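PDB 5K04: N-terminal acetyltransferase B complex subunit MDM20 from Candida albicans, which probably serves as the non-catalytic auxiliary subunit of the NatB N-terminal acetyltransferase, a helical scaffold that holds the catalytic subunit NAT3. Local coordinates for residues N425-F429 and Y448-N453; A150-H154 and Y189-F194; L281-E285 and D314-Y318; I78-S82 and V97-A101. All coordinates share one frame. Numbering follows the deposited sequence.

Interaction 1: residues N425-F429 and Y448-N453; sequences NDLIF and YLTTTN
Two connecting loops meet here in a buried loop-to-loop contact: segment 425-429 runs from helix 409-419 into helix 429-434, while the loop containing residues 448-453 leads from helix 440-445 into helix 456-485. Loops between successive helices thus pack on each other within the MDM20/NAA25 family region, probably a TPR-related array. The CA atoms of Asn425 and Thr452 are 4.6 Å apart, and Asn425 CB is 3.0 Å from Thr451 O. Asn453 points toward the first loop, its OD1 3.1 Å from Asn425 O. The second loop leaves a 3-10 segment at Tyr448-Leu449 and folds into a type I beta turn from Leu449 to Thr452, with Thr450 at phi/psi -48/-46 and Thr451 at -92/1. Thr452 N donates to Leu449 O at 3.0 Å, and the p rotamer of Thr452 brings its OG1 to the same Leu449 O at a very short 2.5 Å. The Thr452 methyl faces the first loop, CG2 3.6 Å from Phe429 CD2. Leu449 (m, t) sets CD2 over one face of the Phe429 ring, a CH-pi contact 3.7 Å from the centroid and 9° off the normal. Ile428 (m, t) places CD1 3.3 Å from Thr451 OG1 and CG2 3.4 Å from Tyr448 O. Around the contact, Trp462 of helix 456-485 covers Leu449 and Thr452, Met416 of helix 409-419 packs on Ile428, and helix 729-747 borders Asp426.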
loop_
_atom_site.group_PDB
_atom_site.type_symbol
_atom_site.label_atom_id
_atom_site.label_comp_id
_atom_site.label_asym_id
_atom_site.label_seq_id
_atom_site.Cartn_x
_atom_site.Cartn_y
_atom_site.Cartn_z
ATOM N N ASN A 425 -16.846 2.142 -18.994
ATOM C CA ASN A 425 -16.460 1.485 -17.747
ATOM C C ASN A 425 -16.112 0.015 -17.953
ATOM O O ASN A 425 -15.494 -0.605 -17.079
ATOM C CB ASN A 425 -17.598 1.662 -16.751
ATOM C CG ASN A 425 -18.114 3.099 -16.717
ATOM O OD1 ASN A 425 -17.337 4.062 -16.699
ATOM N ND2 ASN A 425 -19.431 3.244 -16.751
ATOM N N ASP A 426 -16.454 -0.492 -19.135
ATOM C CA ASP A 426 -16.228 -1.854 -19.601
ATOM C C ASP A 426 -14.741 -2.210 -19.701
ATOM O O ASP A 426 -14.385 -3.386 -19.619
ATOM C CB ASP A 426 -16.887 -1.936 -20.994
ATOM C CG ASP A 426 -17.557 -3.205 -21.251
ATOM O OD1 ASP A 426 -16.919 -4.260 -21.076
ATOM O OD2 ASP A 426 -18.735 -3.157 -21.658
ATOM N N LEU A 427 -13.871 -1.213 -19.909
ATOM C CA LEU A 427 -12.590 -1.400 -20.586
ATOM C C LEU A 427 -11.379 -1.246 -19.675
ATOM O O LEU A 427 -10.239 -1.345 -20.150
ATOM C CB LEU A 427 -12.465 -0.405 -21.750
ATOM C CG LEU A 427 -13.614 -0.370 -22.759
ATOM C CD1 LEU A 427 -13.363 0.704 -23.821
ATOM C CD2 LEU A 427 -13.842 -1.758 -23.398
ATOM N N ILE A 428 -11.587 -1.001 -18.389
ATOM C CA ILE A 428 -10.473 -0.767 -17.477
ATOM C C ILE A 428 -9.925 -2.077 -16.904
ATOM O O ILE A 428 -8.711 -2.298 -16.887
ATOM C CB ILE A 428 -10.941 0.205 -16.376
ATOM C CG1 ILE A 428 -11.310 1.568 -17.001
ATOM C CG2 ILE A 428 -9.915 0.312 -15.279
ATOM C CD1 ILE A 428 -11.791 2.604 -15.993
ATOM N N PHE A 429 -10.813 -2.966 -16.448
ATOM C CA PHE A 429 -10.393 -4.234 -15.851
ATOM C C PHE A 429 -9.441 -5.050 -16.715
ATOM O O PHE A 429 -8.510 -5.655 -16.153
ATOM C CB PHE A 429 -11.634 -5.083 -15.511
ATOM C CG PHE A 429 -11.949 -5.116 -14.049
ATOM C CD1 PHE A 429 -11.072 -5.710 -13.150
ATOM C CD2 PHE A 429 -13.121 -4.548 -13.562
ATOM C CE1 PHE A 429 -11.356 -5.728 -11.784
ATOM C CE2 PHE A 429 -13.424 -4.571 -12.202
ATOM C CZ PHE A 429 -12.542 -5.162 -11.312
ATOM N N TYR A 448 -7.949 2.698 -9.437
ATOM C CA TYR A 448 -8.051 2.718 -10.894
ATOM C C TYR A 448 -9.321 2.032 -11.385
ATOM O O TYR A 448 -9.740 2.273 -12.519
ATOM C CB TYR A 448 -6.820 2.048 -11.542
ATOM C CG TYR A 448 -5.602 2.942 -11.665
ATOM C CD1 TYR A 448 -5.491 3.880 -12.696
ATOM C CD2 TYR A 448 -4.568 2.852 -10.748
ATOM C CE1 TYR A 448 -4.376 4.714 -12.808
ATOM C CE2 TYR A 448 -3.457 3.675 -10.835
ATOM C CZ TYR A 448 -3.356 4.602 -11.876
ATOM O OH TYR A 448 -2.252 5.404 -11.950
ATOM N N LEU A 449 -9.937 1.186 -10.557
ATOM C CA LEU A 449 -11.167 0.485 -10.901
ATOM C C LEU A 449 -12.417 1.222 -10.424
ATOM O O LEU A 449 -13.526 0.684 -10.539
ATOM C CB LEU A 449 -11.132 -0.922 -10.315
ATOM C CG LEU A 449 -9.929 -1.793 -10.709
ATOM C CD1 LEU A 449 -9.818 -3.004 -9.783
ATOM C CD2 LEU A 449 -10.045 -2.248 -12.180
ATOM N N THR A 450 -12.254 2.445 -9.916
ATOM C CA THR A 450 -13.353 3.208 -9.323
ATOM C C THR A 450 -14.603 3.220 -10.209
ATOM O O THR A 450 -15.717 2.991 -9.724
ATOM C CB THR A 450 -12.865 4.636 -9.047
ATOM O OG1 THR A 450 -11.806 4.608 -8.072
ATOM C CG2 THR A 450 -14.006 5.541 -8.567
ATOM N N THR A 451 -14.438 3.473 -11.511
ATOM C CA THR A 451 -15.557 3.670 -12.435
ATOM C C THR A 451 -16.012 2.390 -13.123
ATOM O O THR A 451 -16.935 2.441 -13.942
ATOM C CB THR A 451 -15.181 4.695 -13.517
ATOM O OG1 THR A 451 -14.097 4.182 -14.304
ATOM C CG2 THR A 451 -14.760 6.024 -12.887
ATOM N N THR A 452 -15.393 1.251 -12.820
ATOM C CA THR A 452 -15.790 -0.003 -13.441
ATOM C C THR A 452 -17.265 -0.300 -13.172
ATOM O O THR A 452 -17.814 0.048 -12.121
ATOM C CB THR A 452 -14.899 -1.146 -12.939
ATOM O OG1 THR A 452 -14.862 -1.141 -11.507
ATOM C CG2 THR A 452 -13.481 -0.960 -13.477
ATOM N N ASN A 453 -17.904 -0.963 -14.158
ATOM C CA ASN A 453 -19.328 -1.253 -14.270
ATOM C C ASN A 453 -19.746 -2.387 -13.330
ATOM O O ASN A 453 -18.960 -3.307 -13.060
ATOM C CB ASN A 453 -19.671 -1.629 -15.713
ATOM C CG ASN A 453 -18.785 -2.750 -16.255
ATOM O OD1 ASN A 453 -17.552 -2.681 -16.195
ATOM N ND2 ASN A 453 -19.422 -3.811 -16.769
#

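Interaction 2: residues A150-H154 and Y189-F194; sequences AFSFH and YVYTLF
Phe194 and Leu193 carry most of the second segment's share of this contact, reaching from the C-terminal end of helix 185-192 to the middle of helix 143-157. The Phe194 side chain (chi1 -49°, chi2 -73°) lies with its ring edge against the helix backbone: CZ is 3.0 Å from Ala150 O, and CE1 is 3.6 Å from His154 N. Phe194 CE1 also lies 4.0 Å from Phe153 CB. Leu193 (m, t) points toward the helix and sets CD1 over one face of the His154 imidazole, a CH-pi contact 3.9 Å from the centroid and 27° off the normal. His154 takes chi1 t, and its NE2 is hydrogen-bonded to Glu493 of helix 489-503. The two helices are separated in sequence by helix 162-177, whose Met176 packs on both Ala150 and Val190; this layering of alternate helices is consistent with successive hairpins of a TPR-like superhelix. Register is set by Phe151 and Val190, with CA atoms 6.2 Å apart, and by His154 and Leu193 at 6.5 Å between CA atoms. Val190 (t) places CG1 4.3 Å from Ala150 CB. Phe151 (chi1 t, chi2 68°) brings CD1 to 3.9 Å from Leu193 CD1 and 4.3 Å from Val190 CG2. Farther out, Phe151 CE1 approaches the edge of the Tyr189 ring, 4.5 Å from Tyr189 CE2.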
loop_
_atom_site.group_PDB
_atom_site.type_symbol
_atom_site.label_atom_id
_atom_site.label_comp_id
_atom_site.label_asym_id
_atom_site.label_seq_id
_atom_site.Cartn_x
_atom_site.Cartn_y
_atom_site.Cartn_z
ATOM N N ALA A 150 11.482 -3.779 26.722
ATOM C CA ALA A 150 12.306 -2.621 26.373
ATOM C C ALA A 150 11.893 -2.028 25.034
ATOM O O ALA A 150 11.744 -0.805 24.890
ATOM C CB ALA A 150 13.780 -3.031 26.325
ATOM N N PHE A 151 11.737 -2.886 24.033
ATOM C CA PHE A 151 11.310 -2.417 22.721
ATOM C C PHE A 151 9.941 -1.743 22.796
ATOM O O PHE A 151 9.693 -0.756 22.092
ATOM C CB PHE A 151 11.300 -3.594 21.737
ATOM C CG PHE A 151 10.986 -3.196 20.324
ATOM C CD1 PHE A 151 11.878 -2.430 19.590
ATOM C CD2 PHE A 151 9.796 -3.591 19.736
ATOM C CE1 PHE A 151 11.578 -2.064 18.282
ATOM C CE2 PHE A 151 9.498 -3.239 18.439
ATOM C CZ PHE A 151 10.388 -2.470 17.709
ATOM N N SER A 152 9.064 -2.237 23.677
ATOM C CA SER A 152 7.728 -1.669 23.812
ATOM C C SER A 152 7.776 -0.243 24.345
ATOM O O SER A 152 6.828 0.517 24.122
ATOM C CB SER A 152 6.864 -2.554 24.719
ATOM O OG SER A 152 7.283 -2.497 26.075
ATOM N N PHE A 153 8.858 0.136 25.040
ATOM C CA PHE A 153 8.994 1.516 25.507
ATOM C C PHE A 153 9.314 2.458 24.362
ATOM O O PHE A 153 8.853 3.605 24.344
ATOM C CB PHE A 153 10.075 1.616 26.577
ATOM C CG PHE A 153 9.610 1.213 27.933
ATOM C CD1 PHE A 153 8.719 2.007 28.634
ATOM C CD2 PHE A 153 10.035 0.020 28.501
ATOM C CE1 PHE A 153 8.253 1.626 29.898
ATOM C CE2 PHE A 153 9.590 -0.370 29.758
ATOM C CZ PHE A 153 8.694 0.436 30.463
ATOM N N HIS A 154 10.102 1.982 23.403
ATOM C CA HIS A 154 10.296 2.713 22.159
ATOM C C HIS A 154 8.984 2.888 21.401
ATOM O O HIS A 154 8.698 3.975 20.886
ATOM C CB HIS A 154 11.302 1.986 21.277
ATOM C CG HIS A 154 11.262 2.439 19.858
ATOM N ND1 HIS A 154 11.622 3.714 19.479
ATOM C CD2 HIS A 154 10.876 1.804 18.729
ATOM C CE1 HIS A 154 11.482 3.838 18.173
ATOM N NE2 HIS A 154 11.029 2.694 17.694
ATOM N N TYR A 189 20.693 -2.666 18.433
ATOM C CA TYR A 189 19.725 -1.745 17.839
ATOM C C TYR A 189 18.731 -1.237 18.888
ATOM O O TYR A 189 18.527 -0.025 19.026
ATOM C CB TYR A 189 19.007 -2.432 16.671
ATOM C CG TYR A 189 17.801 -1.667 16.136
ATOM C CD1 TYR A 189 17.958 -0.605 15.235
ATOM C CD2 TYR A 189 16.501 -2.013 16.529
ATOM C CE1 TYR A 189 16.847 0.113 14.756
ATOM C CE2 TYR A 189 15.385 -1.323 16.037
ATOM C CZ TYR A 189 15.569 -0.257 15.163
ATOM O OH TYR A 189 14.486 0.422 14.693
ATOM N N VAL A 190 18.129 -2.154 19.662
ATOM C CA VAL A 190 17.115 -1.760 20.641
ATOM C C VAL A 190 17.692 -0.749 21.613
ATOM O O VAL A 190 17.066 0.271 21.925
ATOM C CB VAL A 190 16.565 -2.988 21.396
ATOM C CG1 VAL A 190 15.596 -2.539 22.500
ATOM C CG2 VAL A 190 15.849 -3.914 20.449
ATOM N N TYR A 191 18.899 -1.032 22.111
ATOM C CA TYR A 191 19.579 -0.139 23.040
ATOM C C TYR A 191 19.694 1.270 22.455
ATOM O O TYR A 191 19.397 2.258 23.137
ATOM C CB TYR A 191 20.958 -0.733 23.387
ATOM C CG TYR A 191 21.686 -0.050 24.513
ATOM C CD1 TYR A 191 21.007 0.394 25.631
ATOM C CD2 TYR A 191 23.060 0.144 24.467
ATOM C CE1 TYR A 191 21.665 1.037 26.659
ATOM C CE2 TYR A 191 23.732 0.779 25.508
ATOM C CZ TYR A 191 23.035 1.223 26.598
ATOM O OH TYR A 191 23.707 1.852 27.636
ATOM N N THR A 192 20.094 1.378 21.172
ATOM C CA THR A 192 20.278 2.691 20.549
ATOM C C THR A 192 18.987 3.494 20.495
ATOM O O THR A 192 19.043 4.721 20.365
ATOM C CB THR A 192 20.812 2.568 19.126
ATOM O OG1 THR A 192 19.834 1.917 18.313
ATOM C CG2 THR A 192 22.127 1.794 19.096
ATOM N N LEU A 193 17.827 2.836 20.597
ATOM C CA LEU A 193 16.568 3.577 20.569
ATOM C C LEU A 193 16.416 4.510 21.766
ATOM O O LEU A 193 15.574 5.407 21.725
ATOM C CB LEU A 193 15.380 2.614 20.516
ATOM C CG LEU A 193 15.376 1.639 19.334
ATOM C CD1 LEU A 193 14.296 0.586 19.552
ATOM C CD2 LEU A 193 15.172 2.388 17.996
ATOM N N PHE A 194 17.209 4.336 22.823
ATOM C CA PHE A 194 17.079 5.160 24.023
ATOM C C PHE A 194 18.292 6.045 24.267
ATOM O O PHE A 194 18.399 6.648 25.341
ATOM C CB PHE A 194 16.817 4.268 25.238
ATOM C CG PHE A 194 15.716 3.278 25.011
ATOM C CD1 PHE A 194 14.392 3.698 24.971
ATOM C CD2 PHE A 194 16.003 1.941 24.781
ATOM C CE1 PHE A 194 13.366 2.792 24.732
ATOM C CE2 PHE A 194 14.982 1.035 24.526
ATOM C CZ PHE A 194 13.659 1.458 24.515
#

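Interaction 3: residues L281-E285 and D314-Y318; sequences LLKIE and DLSQY
Ile284 (m, t) fills the apolar centre, its CD1 3.6 Å from Leu315 CD2 and 4.0 Å from Tyr318 CE2. Its CG2 sits almost exactly on the normal of the Tyr318 ring, a CH-pi contact 3.9 Å from the centroid. One helical turn back, Leu281 (m, t) meets the ring edge, CD2 to Tyr318 CE2 4.2 Å. Helix 295-305, between the segments in sequence, packs on Leu281, Ile284 and Leu315 within the TPR-clan family region. A type I beta turn from Leu315 to Tyr318, closed by Tyr318 N to Leu315 O at 2.8 Å, follows helix 311-315 and turns the tyrosine (m) back toward helix 277-289. At the polar edge Tyr318 OH donates to Glu285 OE1 at 2.8 Å. The Asp314 carboxylate is hydrogen-bonded to Tyr301 and salt-bridged to Arg277, while Gln317 is hydrogen-bonded to Thr49 of the NAT3 chain. Tyr318 thus has a double role, one ring face under Ile284 and its hydroxyl bonded to a carboxylate, at a junction bordering the catalytic subunit.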
loop_
_atom_site.group_PDB
_atom_site.type_symbol
_atom_site.label_atom_id
_atom_site.label_comp_id
_atom_site.label_asym_id
_atom_site.label_seq_id
_atom_site.Cartn_x
_atom_site.Cartn_y
_atom_site.Cartn_z
ATOM N N LEU A 281 29.125 11.803 -10.111
ATOM C CA LEU A 281 28.225 12.731 -9.436
ATOM C C LEU A 281 28.905 13.372 -8.237
ATOM O O LEU A 281 28.667 14.548 -7.938
ATOM C CB LEU A 281 26.946 12.012 -8.995
ATOM C CG LEU A 281 25.969 11.625 -10.105
ATOM C CD1 LEU A 281 24.766 10.895 -9.548
ATOM C CD2 LEU A 281 25.522 12.843 -10.893
ATOM N N LEU A 282 29.753 12.611 -7.542
ATOM C CA LEU A 282 30.406 13.143 -6.349
ATOM C C LEU A 282 31.276 14.339 -6.689
ATOM O O LEU A 282 31.366 15.289 -5.904
ATOM C CB LEU A 282 31.247 12.062 -5.682
ATOM C CG LEU A 282 31.802 12.446 -4.314
ATOM C CD1 LEU A 282 30.659 12.570 -3.312
ATOM C CD2 LEU A 282 32.826 11.415 -3.852
ATOM N N LYS A 283 31.919 14.308 -7.867
ATOM C CA LYS A 283 32.772 15.413 -8.300
ATOM C C LYS A 283 31.982 16.709 -8.402
ATOM O O LYS A 283 32.513 17.787 -8.103
ATOM C CB LYS A 283 33.427 15.069 -9.635
ATOM C CG LYS A 283 34.591 14.113 -9.491
ATOM C CD LYS A 283 35.284 13.859 -10.812
ATOM C CE LYS A 283 36.500 12.943 -10.638
ATOM N NZ LYS A 283 37.664 13.589 -9.939
ATOM N N ILE A 284 30.706 16.611 -8.789
ATOM C CA ILE A 284 29.803 17.756 -8.716
ATOM C C ILE A 284 29.584 18.160 -7.269
ATOM O O ILE A 284 29.646 19.344 -6.918
ATOM C CB ILE A 284 28.464 17.434 -9.400
ATOM C CG1 ILE A 284 28.707 16.832 -10.788
ATOM C CG2 ILE A 284 27.629 18.699 -9.492
ATOM C CD1 ILE A 284 27.450 16.408 -11.502
ATOM N N GLU A 285 29.297 17.177 -6.415
ATOM C CA GLU A 285 29.092 17.451 -4.996
ATOM C C GLU A 285 30.356 18.020 -4.355
ATOM O O GLU A 285 30.276 18.800 -3.399
ATOM C CB GLU A 285 28.652 16.169 -4.289
ATOM C CG GLU A 285 27.658 16.386 -3.146
ATOM C CD GLU A 285 26.219 16.506 -3.605
ATOM O OE1 GLU A 285 25.822 15.768 -4.535
ATOM O OE2 GLU A 285 25.484 17.339 -3.026
ATOM N N ASP A 314 19.712 12.364 -12.573
ATOM C CA ASP A 314 20.912 12.601 -11.787
ATOM C C ASP A 314 21.345 14.076 -11.835
ATOM O O ASP A 314 21.730 14.651 -10.809
ATOM C CB ASP A 314 22.023 11.673 -12.287
ATOM C CG ASP A 314 21.764 10.177 -11.964
ATOM O OD1 ASP A 314 20.776 9.848 -11.266
ATOM O OD2 ASP A 314 22.574 9.330 -12.407
ATOM N N LEU A 315 21.295 14.710 -13.011
ATOM C CA LEU A 315 21.806 16.077 -13.132
ATOM C C LEU A 315 20.788 17.148 -12.749
ATOM O O LEU A 315 21.151 18.158 -12.131
ATOM C CB LEU A 315 22.301 16.338 -14.557
ATOM C CG LEU A 315 23.610 15.630 -14.885
ATOM C CD1 LEU A 315 24.016 15.898 -16.327
ATOM C CD2 LEU A 315 24.737 16.038 -13.911
ATOM N N SER A 316 19.516 16.942 -13.099
ATOM C CA SER A 316 18.493 17.959 -12.896
ATOM C C SER A 316 18.285 18.295 -11.429
ATOM O O SER A 316 17.633 19.301 -11.128
ATOM C CB SER A 316 17.172 17.499 -13.521
ATOM O OG SER A 316 16.731 16.285 -12.932
ATOM N N GLN A 317 18.819 17.485 -10.515
ATOM C CA GLN A 317 18.751 17.826 -9.102
ATOM C C GLN A 317 19.729 18.933 -8.724
ATOM O O GLN A 317 19.602 19.517 -7.643
ATOM C CB GLN A 317 19.023 16.585 -8.257
ATOM C CG GLN A 317 20.478 16.199 -8.195
ATOM C CD GLN A 317 20.685 14.925 -7.413
ATOM O OE1 GLN A 317 21.052 14.951 -6.231
ATOM N NE2 GLN A 317 20.437 13.793 -8.065
ATOM N N TYR A 318 20.707 19.219 -9.577
ATOM C CA TYR A 318 21.616 20.334 -9.383
ATOM C C TYR A 318 21.125 21.533 -10.180
ATOM O O TYR A 318 20.206 21.435 -10.997
ATOM C CB TYR A 318 23.045 19.962 -9.797
ATOM C CG TYR A 318 23.572 18.720 -9.107
ATOM C CD1 TYR A 318 23.877 18.734 -7.750
ATOM C CD2 TYR A 318 23.766 17.538 -9.808
ATOM C CE1 TYR A 318 24.364 17.612 -7.110
ATOM C CE2 TYR A 318 24.243 16.401 -9.173
ATOM C CZ TYR A 318 24.543 16.448 -7.820
ATOM O OH TYR A 318 25.018 15.335 -7.172
HETATM O O HOH W 1 22.890 14.634 -3.435
#

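Interaction 4: residues I78-S82 and V97-A101; sequences IEKLS and VYENA
Val97 (t) opens the second segment by pointing toward helix 75-87, its CG1 3.6 Å from Ile78 CG2 and 3.7 Å from Leu81 CD1, while its CG2 lies 4.1 Å from Ser82 N. The CA atoms of Ile78 and Val97, 6.0 Å apart, fix the register. Tyr98 follows with chi1 -79° and chi2 -82°, which lay its ring along the flank of the first helix so that Ile78 CG2 stands over one face, a CH-pi contact 3.5 Å from the centroid and 6° off the normal. Tyr98 CE2 is 3.3 Å from Ser82 OG, and Tyr98 OH lies 3.0 Å from the methylene Glu79 CG. Both segments are helical throughout, their axes approaching to 10.0 Å with an angle of 143° between their N-to-C directions. Helices 75-87 and 91-104, joined by a short turn, thus form an antiparallel helical hairpin, consistent with one repeat of a TPR-like array. Helix 109-120 is next in order; its Trp116 stacks on the Tyr98 ring, and its Ser115 shares a hydrogen bond with Glu79 OE2 and a weak one with Tyr98 OH. One turn after Val97, Ala101 brings CB to 3.7 Å from Ile78 CD1; the m, t rotamer of Ile78 carries that methyl to the small residue. Leu112 of helix 109-120 packs on Ala101 as well.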
loop_
_atom_site.group_PDB
_atom_site.type_symbol
_atom_site.label_atom_id
_atom_site.label_comp_id
_atom_site.label_asym_id
_atom_site.label_seq_id
_atom_site.Cartn_x
_atom_site.Cartn_y
_atom_site.Cartn_z
ATOM N N ILE A 78 -11.809 -15.353 29.748
ATOM C CA ILE A 78 -11.094 -14.093 29.934
ATOM C C ILE A 78 -11.061 -13.313 28.630
ATOM O O ILE A 78 -11.367 -12.115 28.597
ATOM C CB ILE A 78 -9.676 -14.356 30.468
ATOM C CG1 ILE A 78 -9.737 -14.889 31.901
ATOM C CG2 ILE A 78 -8.830 -13.090 30.391
ATOM C CD1 ILE A 78 -8.497 -15.652 32.332
ATOM N N GLU A 79 -10.703 -13.994 27.533
ATOM C CA GLU A 79 -10.625 -13.342 26.228
ATOM C C GLU A 79 -11.945 -12.678 25.871
ATOM O O GLU A 79 -11.967 -11.533 25.404
ATOM C CB GLU A 79 -10.232 -14.355 25.143
ATOM C CG GLU A 79 -8.789 -14.870 25.215
ATOM C CD GLU A 79 -8.474 -15.968 24.195
ATOM O OE1 GLU A 79 -9.401 -16.431 23.494
ATOM O OE2 GLU A 79 -7.291 -16.367 24.098
ATOM N N LYS A 80 -13.060 -13.369 26.107
ATOM C CA LYS A 80 -14.347 -12.814 25.713
ATOM C C LYS A 80 -14.716 -11.621 26.584
ATOM O O LYS A 80 -15.090 -10.562 26.069
ATOM C CB LYS A 80 -15.422 -13.894 25.756
ATOM C CG LYS A 80 -15.127 -15.011 24.791
ATOM C CD LYS A 80 -16.296 -15.953 24.631
ATOM C CE LYS A 80 -16.016 -16.941 23.503
ATOM N NZ LYS A 80 -17.279 -17.535 22.984
ATOM N N LEU A 81 -14.581 -11.759 27.904
ATOM C CA LEU A 81 -14.773 -10.616 28.797
ATOM C C LEU A 81 -13.977 -9.401 28.326
ATOM O O LEU A 81 -14.548 -8.340 28.049
ATOM C CB LEU A 81 -14.377 -10.979 30.228
ATOM C CG LEU A 81 -15.358 -11.764 31.086
ATOM C CD1 LEU A 81 -14.739 -11.984 32.444
ATOM C CD2 LEU A 81 -16.674 -11.024 31.216
ATOM N N SER A 82 -12.647 -9.546 28.219
ATOM C CA SER A 82 -11.809 -8.428 27.788
ATOM C C SER A 82 -12.251 -7.912 26.431
ATOM O O SER A 82 -12.174 -6.709 26.160
ATOM C CB SER A 82 -10.336 -8.839 27.736
ATOM O OG SER A 82 -10.118 -9.810 26.733
ATOM N N VAL A 97 -9.283 -8.077 33.505
ATOM C CA VAL A 97 -9.586 -9.507 33.479
ATOM C C VAL A 97 -8.300 -10.318 33.424
ATOM O O VAL A 97 -8.121 -11.288 34.168
ATOM C CB VAL A 97 -10.505 -9.849 32.294
ATOM C CG1 VAL A 97 -11.132 -11.221 32.509
ATOM C CG2 VAL A 97 -11.575 -8.806 32.130
ATOM N N TYR A 98 -7.385 -9.929 32.531
ATOM C CA TYR A 98 -6.119 -10.641 32.408
ATOM C C TYR A 98 -5.231 -10.404 33.625
ATOM O O TYR A 98 -4.641 -11.352 34.161
ATOM C CB TYR A 98 -5.408 -10.208 31.130
ATOM C CG TYR A 98 -5.903 -10.844 29.842
ATOM C CD1 TYR A 98 -5.462 -12.100 29.457
ATOM C CD2 TYR A 98 -6.757 -10.162 28.981
ATOM C CE1 TYR A 98 -5.886 -12.680 28.265
ATOM C CE2 TYR A 98 -7.174 -10.730 27.785
ATOM C CZ TYR A 98 -6.738 -11.993 27.437
ATOM O OH TYR A 98 -7.149 -12.572 26.258
ATOM N N GLU A 99 -5.127 -9.144 34.073
ATOM C CA GLU A 99 -4.270 -8.812 35.212
ATOM C C GLU A 99 -4.706 -9.551 36.466
ATOM O O GLU A 99 -3.869 -10.037 37.236
ATOM C CB GLU A 99 -4.281 -7.305 35.470
ATOM C CG GLU A 99 -3.773 -6.448 34.326
ATOM C CD GLU A 99 -3.801 -4.963 34.648
ATOM O OE1 GLU A 99 -3.234 -4.564 35.686
ATOM O OE2 GLU A 99 -4.407 -4.199 33.871
ATOM N N ASN A 100 -6.016 -9.632 36.696
ATOM C CA ASN A 100 -6.509 -10.365 37.854
ATOM C C ASN A 100 -6.139 -11.837 37.758
ATOM O O ASN A 100 -5.771 -12.458 38.761
ATOM C CB ASN A 100 -8.025 -10.188 37.983
ATOM C CG ASN A 100 -8.418 -8.792 38.474
ATOM O OD1 ASN A 100 -7.629 -8.097 39.115
ATOM N ND2 ASN A 100 -9.644 -8.383 38.168
ATOM N N ALA A 101 -6.206 -12.406 36.551
ATOM C CA ALA A 101 -5.868 -13.817 36.374
ATOM C C ALA A 101 -4.381 -14.064 36.601
ATOM O O ALA A 101 -3.996 -15.053 37.234
ATOM C CB ALA A 101 -6.281 -14.283 34.975
#

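From the N terminus the four contacts follow one another in series, none nested and none crossing. Interaction 4 closes first, between adjacent helices across a 14-residue gap. Interaction 2 spans 34 residues and joins alternate helices, its centre 28 Å from that of interaction 4 in the same N-terminal run of the scaffold. At interaction 3, 281-285 and 314-318 close a loop of 28 residues at the border with NAT3, 60 Å from interaction 4 between centres. Interaction 1 comes last, closing a loop of 18 residues that holds helices 429-434 and 440-445; it lies across the chain's centre from interactions 2 and 4, and none of the four touches another.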